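Local coordinates for spindle assembly abnormal protein 6 (Caenorhabditis elegans, PDB 4G79) that serves as the central scaffold of the centriole, its globular head domains linking homodimers into the ninefold inner structure needed for centrosome duplication, at residues 16-21 against 32-37; 119-124 against 133-138. One frame throughout, in Å; residues are numbered along the deposited sequence.

Contact 1. Residues 16-21 against 32-37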
ATOM      1  N   ALA A  16      -3.187  -3.513 -19.755  1.00 30.93           N
ATOM      2  CA  ALA A  16      -2.931  -2.414 -18.828  1.00 29.92           C
ATOM      3  C   ALA A  16      -3.924  -1.285 -18.990  1.00 37.41           C
ATOM      4  O   ALA A  16      -4.504  -1.118 -20.071  1.00 36.70           O
ATOM      5  CB  ALA A  16      -1.536  -1.871 -19.053  1.00 30.41           C
ATOM      6  N   SER A  17      -4.081  -0.458 -17.948  1.00 34.15           N
ATOM      7  CA  SER A  17      -4.889   0.748 -18.099  1.00 35.19           C
ATOM      8  C   SER A  17      -3.917   1.867 -18.426  1.00 39.71           C
ATOM      9  O   SER A  17      -2.967   2.095 -17.680  1.00 37.54           O
ATOM     10  CB  SER A  17      -5.700   1.063 -16.844  1.00 39.94           C
ATOM     11  OG  SER A  17      -6.785   0.159 -16.689  1.00 46.48           O
ATOM     12  N   LEU A  18      -4.107   2.527 -19.556  1.00 37.01           N
ATOM     13  CA  LEU A  18      -3.217   3.623 -19.924  1.00 38.68           C
ATOM     14  C   LEU A  18      -3.923   4.937 -19.675  1.00 45.62           C
ATOM     15  O   LEU A  18      -5.022   5.173 -20.211  1.00 45.59           O
ATOM     16  CB  LEU A  18      -2.748   3.494 -21.385  1.00 39.59           C
ATOM     17  CG  LEU A  18      -1.852   4.625 -21.962  1.00 44.92           C
ATOM     18  CD1 LEU A  18      -0.495   4.660 -21.311  1.00 44.17           C
ATOM     19  CD2 LEU A  18      -1.650   4.447 -23.466  1.00 45.07           C
ATOM     20  N   LEU A  19      -3.303   5.779 -18.846  1.00 43.00           N
ATOM     21  CA  LEU A  19      -3.823   7.108 -18.530  1.00 46.40           C
ATOM     22  C   LEU A  19      -2.909   8.133 -19.162  1.00 50.65           C
ATOM     23  O   LEU A  19      -1.692   8.054 -18.995  1.00 47.91           O
ATOM     24  CB  LEU A  19      -3.939   7.351 -17.009  1.00 47.85           C
ATOM     25  CG  LEU A  19      -4.439   6.191 -16.115  1.00 52.82           C
ATOM     26  CD1 LEU A  19      -4.258   6.519 -14.653  1.00 53.66           C
ATOM     27  CD2 LEU A  19      -5.892   5.860 -16.387  1.00 56.88           C
ATOM     28  N   GLN A  20      -3.472   9.056 -19.944  1.00 49.19           N
ATOM     29  CA  GLN A  20      -2.653  10.078 -20.579  1.00 51.39           C
ATOM     30  C   GLN A  20      -3.435  11.404 -20.634  1.00 60.49           C
ATOM     31  O   GLN A  20      -4.662  11.370 -20.765  1.00 58.80           O
ATOM     32  CB  GLN A  20      -2.175   9.617 -21.979  1.00 53.15           C
ATOM     33  CG  GLN A  20      -3.275   9.537 -23.048  1.00 68.88           C
ATOM     34  CD  GLN A  20      -2.842   8.867 -24.330  1.00 81.43           C
ATOM     35  OE1 GLN A  20      -3.336   7.786 -24.691  1.00 72.76           O
ATOM     36  NE2 GLN A  20      -1.955   9.521 -25.073  1.00 69.55           N
ATOM     37  N   PRO A  21      -2.763  12.577 -20.514  1.00 62.70           N
ATOM     38  CA  PRO A  21      -3.502  13.855 -20.581  1.00 66.01           C
ATOM     39  C   PRO A  21      -4.152  14.093 -21.947  1.00 72.55           C
ATOM     40  O   PRO A  21      -3.736  13.494 -22.945  1.00 72.00           O
ATOM     41  CB  PRO A  21      -2.424  14.908 -20.301  1.00 69.72           C
ATOM     42  CG  PRO A  21      -1.150  14.257 -20.686  1.00 72.99           C
ATOM     43  CD  PRO A  21      -1.316  12.806 -20.318  1.00 64.96           C
ATOM     44  N   TYR A  32      -7.716   4.348 -21.379  1.00 40.26           N
ATOM     45  CA  TYR A  32      -7.971   3.212 -22.239  1.00 38.76           C
ATOM     46  C   TYR A  32      -7.293   1.981 -21.734  1.00 40.92           C
ATOM     47  O   TYR A  32      -6.127   2.048 -21.329  1.00 42.04           O
ATOM     48  CB  TYR A  32      -7.455   3.464 -23.663  1.00 38.11           C
ATOM     49  CG  TYR A  32      -8.149   4.590 -24.392  1.00 38.35           C
ATOM     50  CD1 TYR A  32      -9.486   4.489 -24.756  1.00 39.35           C
ATOM     51  CD2 TYR A  32      -7.453   5.733 -24.770  1.00 39.66           C
ATOM     52  CE1 TYR A  32     -10.118   5.505 -25.464  1.00 41.43           C
ATOM     53  CE2 TYR A  32      -8.083   6.767 -25.461  1.00 41.25           C
ATOM     54  CZ  TYR A  32      -9.405   6.634 -25.834  1.00 46.61           C
ATOM     55  OH  TYR A  32     -10.025   7.646 -26.526  1.00 44.93           O
ATOM     56  N   LYS A  33      -7.954   0.825 -21.885  1.00 36.56           N
ATOM     57  CA  LYS A  33      -7.275  -0.459 -21.665  1.00 34.66           C
ATOM     58  C   LYS A  33      -6.458  -0.694 -22.915  1.00 39.67           C
ATOM     59  O   LYS A  33      -6.924  -0.370 -24.018  1.00 38.25           O
ATOM     60  CB  LYS A  33      -8.276  -1.610 -21.439  1.00 38.71           C
ATOM     61  CG  LYS A  33      -9.159  -1.465 -20.205  1.00 47.31           C
ATOM     62  CD  LYS A  33      -8.430  -1.916 -18.960  1.00 51.10           C
ATOM     63  CE  LYS A  33      -9.303  -1.872 -17.727  1.00 50.99           C
ATOM     64  NZ  LYS A  33     -10.212  -3.043 -17.660  1.00 56.27           N
ATOM     65  N   THR A  34      -5.240  -1.191 -22.763  1.00 35.89           N
ATOM     66  CA  THR A  34      -4.360  -1.453 -23.906  1.00 36.64           C
ATOM     67  C   THR A  34      -3.489  -2.673 -23.638  1.00 40.10           C
ATOM     68  O   THR A  34      -3.098  -2.914 -22.489  1.00 39.60           O
ATOM     69  CB  THR A  34      -3.468  -0.217 -24.230  1.00 40.17           C
ATOM     70  OG1 THR A  34      -2.637  -0.531 -25.366  1.00 39.07           O
ATOM     71  CG2 THR A  34      -2.547   0.201 -23.054  1.00 37.08           C
ATOM     72  N   LYS A  35      -3.219  -3.451 -24.684  1.00 37.08           N
ATOM     73  CA  LYS A  35      -2.254  -4.536 -24.584  1.00 35.33           C
ATOM     74  C   LYS A  35      -0.878  -3.886 -24.602  1.00 39.50           C
ATOM     75  O   LYS A  35      -0.620  -2.987 -25.413  1.00 38.81           O
ATOM     76  CB  LYS A  35      -2.397  -5.556 -25.725  1.00 40.32           C
ATOM     77  CG  LYS A  35      -3.681  -6.371 -25.685  1.00 51.24           C
ATOM     78  CD  LYS A  35      -3.775  -7.336 -26.867  1.00 65.47           C
ATOM     79  CE  LYS A  35      -5.166  -7.912 -27.046  1.00 78.08           C
ATOM     80  NZ  LYS A  35      -6.106  -6.940 -27.675  1.00 84.82           N
ATOM     81  N   VAL A  36      -0.007  -4.320 -23.705  1.00 34.33           N
ATOM     82  CA  VAL A  36       1.366  -3.799 -23.589  0.50 33.58           C
ATOM     83  C   VAL A  36       2.321  -4.982 -23.483  1.00 37.56           C
ATOM     84  O   VAL A  36       1.986  -5.979 -22.847  1.00 37.68           O
ATOM     85  CB  VAL A  36       1.516  -2.829 -22.372  0.50 35.18           C
ATOM     86  CG1 VAL A  36       2.973  -2.472 -22.085  0.50 34.89           C
ATOM     87  CG2 VAL A  36       0.706  -1.563 -22.559  0.50 34.84           C
ATOM     88  N   LYS A  37       3.504  -4.883 -24.101  1.00 33.34           N
ATOM     89  CA  LYS A  37       4.475  -5.967 -23.947  1.00 32.43           C
ATOM     90  C   LYS A  37       5.417  -5.558 -22.830  1.00 35.69           C
ATOM     91  O   LYS A  37       6.030  -4.493 -22.891  1.00 33.80           O
ATOM     92  CB  LYS A  37       5.235  -6.295 -25.245  1.00 36.01           C
ATOM     93  CG  LYS A  37       6.297  -7.407 -25.073  1.00 42.41           C
ATOM     94  CD  LYS A  37       6.793  -7.960 -26.416  1.00 63.52           C
ATOM     95  CE  LYS A  37       5.883  -9.008 -27.037  1.00 80.10           C
ATOM     96  NZ  LYS A  37       5.777 -10.246 -26.208  1.00 87.93           N
TER
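T34 turns its OG1 anti to the backbone N (chi1 -180°), and this swings CG2 into the position between N and the carbonyl carbon, where it packs against L18 CB at 3.7 Å. S17 sets OG beside its own backbone N (chi1 -73°); K33 runs past that oxygen, its CE 3.4 Å from S17 OG. Both touches belong to a beta hairpin of the globular SAS-6 head, strands 7-21 and 29-44 pairing antiparallel but strongly twisted, at 121° between the short segments. Two hydrogen-bonded pairs hold them. A16 N to T34 O and T34 N to A16 O are both 2.8 Å, while L18 N reaches Y32 O at 2.7 Å and L18 O accepts from Y32 N. S17 and K33, the non-hydrogen-bonded pair between them, put their side chains on the face opposite A16, L18, Y32 and T34. On the face of A16, L18 and T34, all buried, T34 OG1 is hydrogen-bonded to R59, and L18 also packs on R59 and F65. A16 is covered by I107 and I109 of strand 106-111. A16 O, besides receiving T34 N, has K33 CA 3.3 Å away in a CA-H...O contact.

Contact 2. Residues 119-124 against 133-138; sequences SFELFS and IFSIKL
L122 faces both I133 and F134, the classic beta bulge in this antiparallel hairpin of the SAS-6 head domain. L122 O takes I133 N at 2.7 Å and L122 N gives to F134 O, so two residues on one strand flank a single one on the other. The isobutyl group of L122 fits the notch between those two side chains. It lies alongside I133, pointing the same way, with CG 3.9 Å from I133 CD1, while its CD2 sits 3.8 Å from F134 CE1. With CG between the backbone N and the carbonyl carbon (chi1 74°), the F134 side chain crosses that of L122 obliquely and brings CZ to the edge of the F120 ring, near that ring's plane; it also meets F92 edge-to-face. Farther along, F120 CB touches both I136 CG2 and L138 CD1, the latter 3.8 Å off. On the opposite face, with S119, E121, S135 and K137, E121 CG packs against S135 CB at 3.7 Å. I133 CD1 also covers S124 CB, and the side chain packs on H99 of helix 92-102 and on I128 of the second subunit. An alanine at I133 would probably open a gap beside L122 and S124 and weaken the packing on that neighbouring subunit. F120 O accepts I136 N and also has S135 CA 3.1 Å away in a CA-H...O contact.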
ATOM      1  N   SER A 119       4.893   6.166 -15.715  1.00 40.01           N
ATOM      2  CA  SER A 119       4.958   5.504 -14.429  1.00 38.31           C
ATOM      3  C   SER A 119       4.276   4.179 -14.617  1.00 38.06           C
ATOM      4  O   SER A 119       3.170   4.145 -15.134  1.00 36.89           O
ATOM      5  CB  SER A 119       4.285   6.348 -13.353  1.00 44.40           C
ATOM      6  OG  SER A 119       4.218   5.647 -12.122  1.00 53.00           O
ATOM      7  N   PHE A 120       4.978   3.084 -14.339  1.00 31.27           N
ATOM      8  CA  PHE A 120       4.433   1.747 -14.432  1.00 29.37           C
ATOM      9  C   PHE A 120       4.015   1.399 -12.995  1.00 33.15           C
ATOM     10  O   PHE A 120       4.866   1.410 -12.098  1.00 30.82           O
ATOM     11  CB  PHE A 120       5.497   0.773 -14.999  1.00 30.81           C
ATOM     12  CG  PHE A 120       5.112  -0.692 -14.983  1.00 32.74           C
ATOM     13  CD1 PHE A 120       5.348  -1.478 -13.864  1.00 34.85           C
ATOM     14  CD2 PHE A 120       4.512  -1.285 -16.094  1.00 35.32           C
ATOM     15  CE1 PHE A 120       4.998  -2.836 -13.856  1.00 35.01           C
ATOM     16  CE2 PHE A 120       4.193  -2.642 -16.094  1.00 36.72           C
ATOM     17  CZ  PHE A 120       4.420  -3.402 -14.971  1.00 34.24           C
ATOM     18  N   GLU A 121       2.752   1.091 -12.782  1.00 30.43           N
ATOM     19  CA  GLU A 121       2.245   0.776 -11.448  1.00 29.79           C
ATOM     20  C   GLU A 121       1.627  -0.589 -11.440  1.00 31.90           C
ATOM     21  O   GLU A 121       0.775  -0.866 -12.280  1.00 31.14           O
ATOM     22  CB  GLU A 121       1.199   1.815 -11.027  1.00 31.93           C
ATOM     23  CG  GLU A 121       1.651   3.269 -11.093  1.00 39.91           C
ATOM     24  CD  GLU A 121       0.729   4.239 -10.375  1.00 59.54           C
ATOM     25  OE1 GLU A 121      -0.505   4.162 -10.579  1.00 44.82           O
ATOM     26  OE2 GLU A 121       1.244   5.091  -9.619  1.00 61.87           O
ATOM     27  N   LEU A 122       2.079  -1.453 -10.527  1.00 28.26           N
ATOM     28  CA  LEU A 122       1.558  -2.810 -10.389  1.00 27.08           C
ATOM     29  C   LEU A 122       0.695  -2.889  -9.132  1.00 29.70           C
ATOM     30  O   LEU A 122       1.141  -2.447  -8.081  1.00 28.53           O
ATOM     31  CB  LEU A 122       2.723  -3.830 -10.330  1.00 26.81           C
ATOM     32  CG  LEU A 122       2.302  -5.307 -10.260  1.00 31.10           C
ATOM     33  CD1 LEU A 122       1.448  -5.694 -11.469  1.00 31.83           C
ATOM     34  CD2 LEU A 122       3.533  -6.183 -10.209  1.00 33.43           C
ATOM     35  N   PHE A 123      -0.510  -3.493  -9.232  1.00 25.33           N
ATOM     36  CA  PHE A 123      -1.443  -3.616  -8.108  1.00 25.82           C
ATOM     37  C   PHE A 123      -1.901  -4.996  -7.941  1.00 31.46           C
ATOM     38  O   PHE A 123      -1.874  -5.753  -8.894  1.00 31.71           O
ATOM     39  CB  PHE A 123      -2.708  -2.746  -8.325  1.00 27.82           C
ATOM     40  CG  PHE A 123      -2.478  -1.264  -8.471  1.00 29.06           C
ATOM     41  CD1 PHE A 123      -2.102  -0.719  -9.700  1.00 30.54           C
ATOM     42  CD2 PHE A 123      -2.697  -0.401  -7.402  1.00 30.45           C
ATOM     43  CE1 PHE A 123      -1.925   0.657  -9.845  1.00 31.93           C
ATOM     44  CE2 PHE A 123      -2.503   0.976  -7.544  1.00 33.39           C
ATOM     45  CZ  PHE A 123      -2.135   1.495  -8.769  1.00 32.75           C
ATOM     46  N   SER A 124      -2.369  -5.323  -6.742  1.00 29.29           N
ATOM     47  CA  SER A 124      -3.050  -6.586  -6.462  1.00 30.83           C
ATOM     48  C   SER A 124      -4.227  -6.229  -5.529  1.00 32.87           C
ATOM     49  O   SER A 124      -4.051  -6.139  -4.313  1.00 31.65           O
ATOM     50  CB  SER A 124      -2.087  -7.611  -5.878  1.00 36.30           C
ATOM     51  OG  SER A 124      -2.747  -8.855  -5.729  1.00 50.10           O
ATOM     52  N   ILE A 133       1.534  -2.634  -5.406  1.00 26.52           N
ATOM     53  CA  ILE A 133       2.735  -3.385  -5.051  1.00 26.54           C
ATOM     54  C   ILE A 133       3.920  -2.423  -5.149  1.00 31.72           C
ATOM     55  O   ILE A 133       4.636  -2.201  -4.157  1.00 31.54           O
ATOM     56  CB  ILE A 133       2.883  -4.647  -5.938  1.00 29.72           C
ATOM     57  CG1 ILE A 133       1.612  -5.545  -5.794  1.00 31.63           C
ATOM     58  CG2 ILE A 133       4.158  -5.427  -5.532  1.00 30.66           C
ATOM     59  CD1 ILE A 133       1.590  -6.784  -6.715  1.00 36.59           C
ATOM     60  N   PHE A 134       4.103  -1.814  -6.327  1.00 28.04           N
ATOM     61  CA  PHE A 134       5.169  -0.829  -6.506  1.00 28.25           C
ATOM     62  C   PHE A 134       4.864  -0.034  -7.742  1.00 32.79           C
ATOM     63  O   PHE A 134       3.960  -0.374  -8.490  1.00 31.99           O
ATOM     64  CB  PHE A 134       6.578  -1.519  -6.600  1.00 30.34           C
ATOM     65  CG  PHE A 134       6.886  -2.243  -7.897  1.00 31.30           C
ATOM     66  CD1 PHE A 134       6.456  -3.549  -8.103  1.00 32.26           C
ATOM     67  CD2 PHE A 134       7.621  -1.622  -8.906  1.00 35.41           C
ATOM     68  CE1 PHE A 134       6.710  -4.203  -9.311  1.00 33.04           C
ATOM     69  CE2 PHE A 134       7.893  -2.281 -10.112  1.00 37.48           C
ATOM     70  CZ  PHE A 134       7.435  -3.567 -10.309  1.00 34.42           C
ATOM     71  N   SER A 135       5.604   1.035  -7.937  1.00 31.97           N
ATOM     72  CA  SER A 135       5.568   1.833  -9.144  1.00 33.21           C
ATOM     73  C   SER A 135       7.011   2.176  -9.480  1.00 36.84           C
ATOM     74  O   SER A 135       7.842   2.302  -8.582  1.00 35.86           O
ATOM     75  CB  SER A 135       4.689   3.077  -8.995  1.00 39.09           C
ATOM     76  OG  SER A 135       5.230   4.027  -8.097  1.00 50.80           O
ATOM     77  N   ILE A 136       7.310   2.303 -10.758  1.00 32.25           N
ATOM     78  CA  ILE A 136       8.648   2.654 -11.212  1.00 33.03           C
ATOM     79  C   ILE A 136       8.515   3.588 -12.395  1.00 36.43           C
ATOM     80  O   ILE A 136       7.636   3.396 -13.225  1.00 33.67           O
ATOM     81  CB  ILE A 136       9.464   1.355 -11.537  1.00 36.31           C
ATOM     82  CG1 ILE A 136      10.956   1.662 -11.818  1.00 39.77           C
ATOM     83  CG2 ILE A 136       8.808   0.473 -12.623  1.00 32.04           C
ATOM     84  CD1 ILE A 136      11.915   0.455 -11.789  1.00 47.23           C
ATOM     85  N   LYS A 137       9.361   4.615 -12.448  1.00 34.93           N
ATOM     86  CA  LYS A 137       9.397   5.547 -13.563  1.00 35.03           C
ATOM     87  C   LYS A 137      10.235   4.933 -14.697  1.00 38.24           C
ATOM     88  O   LYS A 137      11.404   4.598 -14.496  1.00 36.16           O
ATOM     89  CB  LYS A 137       9.982   6.891 -13.099  1.00 37.80           C
ATOM     90  CG  LYS A 137       9.931   8.000 -14.145  1.00 49.03           C
ATOM     91  CD  LYS A 137      10.413   9.313 -13.570  1.00 62.87           C
ATOM     92  CE  LYS A 137      10.382  10.433 -14.582  1.00 77.34           C
ATOM     93  NZ  LYS A 137      10.646  11.754 -13.949  1.00 92.12           N
ATOM     94  N   LEU A 138       9.616   4.763 -15.883  1.00 34.90           N
ATOM     95  CA  LEU A 138      10.312   4.217 -17.058  1.00 33.82           C
ATOM     96  C   LEU A 138      10.585   5.361 -17.997  1.00 39.21           C
ATOM     97  O   LEU A 138       9.706   6.175 -18.243  1.00 39.86           O
ATOM     98  CB  LEU A 138       9.517   3.083 -17.738  1.00 32.09           C
ATOM     99  CG  LEU A 138       9.018   1.947 -16.808  1.00 33.74           C
ATOM    100  CD1 LEU A 138       8.299   0.874 -17.619  1.00 33.59           C
ATOM    101  CD2 LEU A 138      10.182   1.254 -16.080  1.00 33.36           C
TER

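Overall arrangement
The two contacts come in series along the chain: hairpin 16-21/32-37 closes before hairpin 119-124/133-138 begins. Their centres are about 13 Å apart and their nearest atoms about 6 Å, so they do not touch, yet both belong to the same sheet. Strand 106-111 joins them, hydrogen-bonding to strand 7-21 on one edge and strand 117-123 on the other; its I107 is touched by both A16 and F120. Contact 2 lies nearer the middle of the domain, under helices 73-83 and 92-102, whereas contact 1 is more peripheral. Strands from the beginning and end of the chain are thereby knitted into one globular head, the part that links SAS-6 dimers.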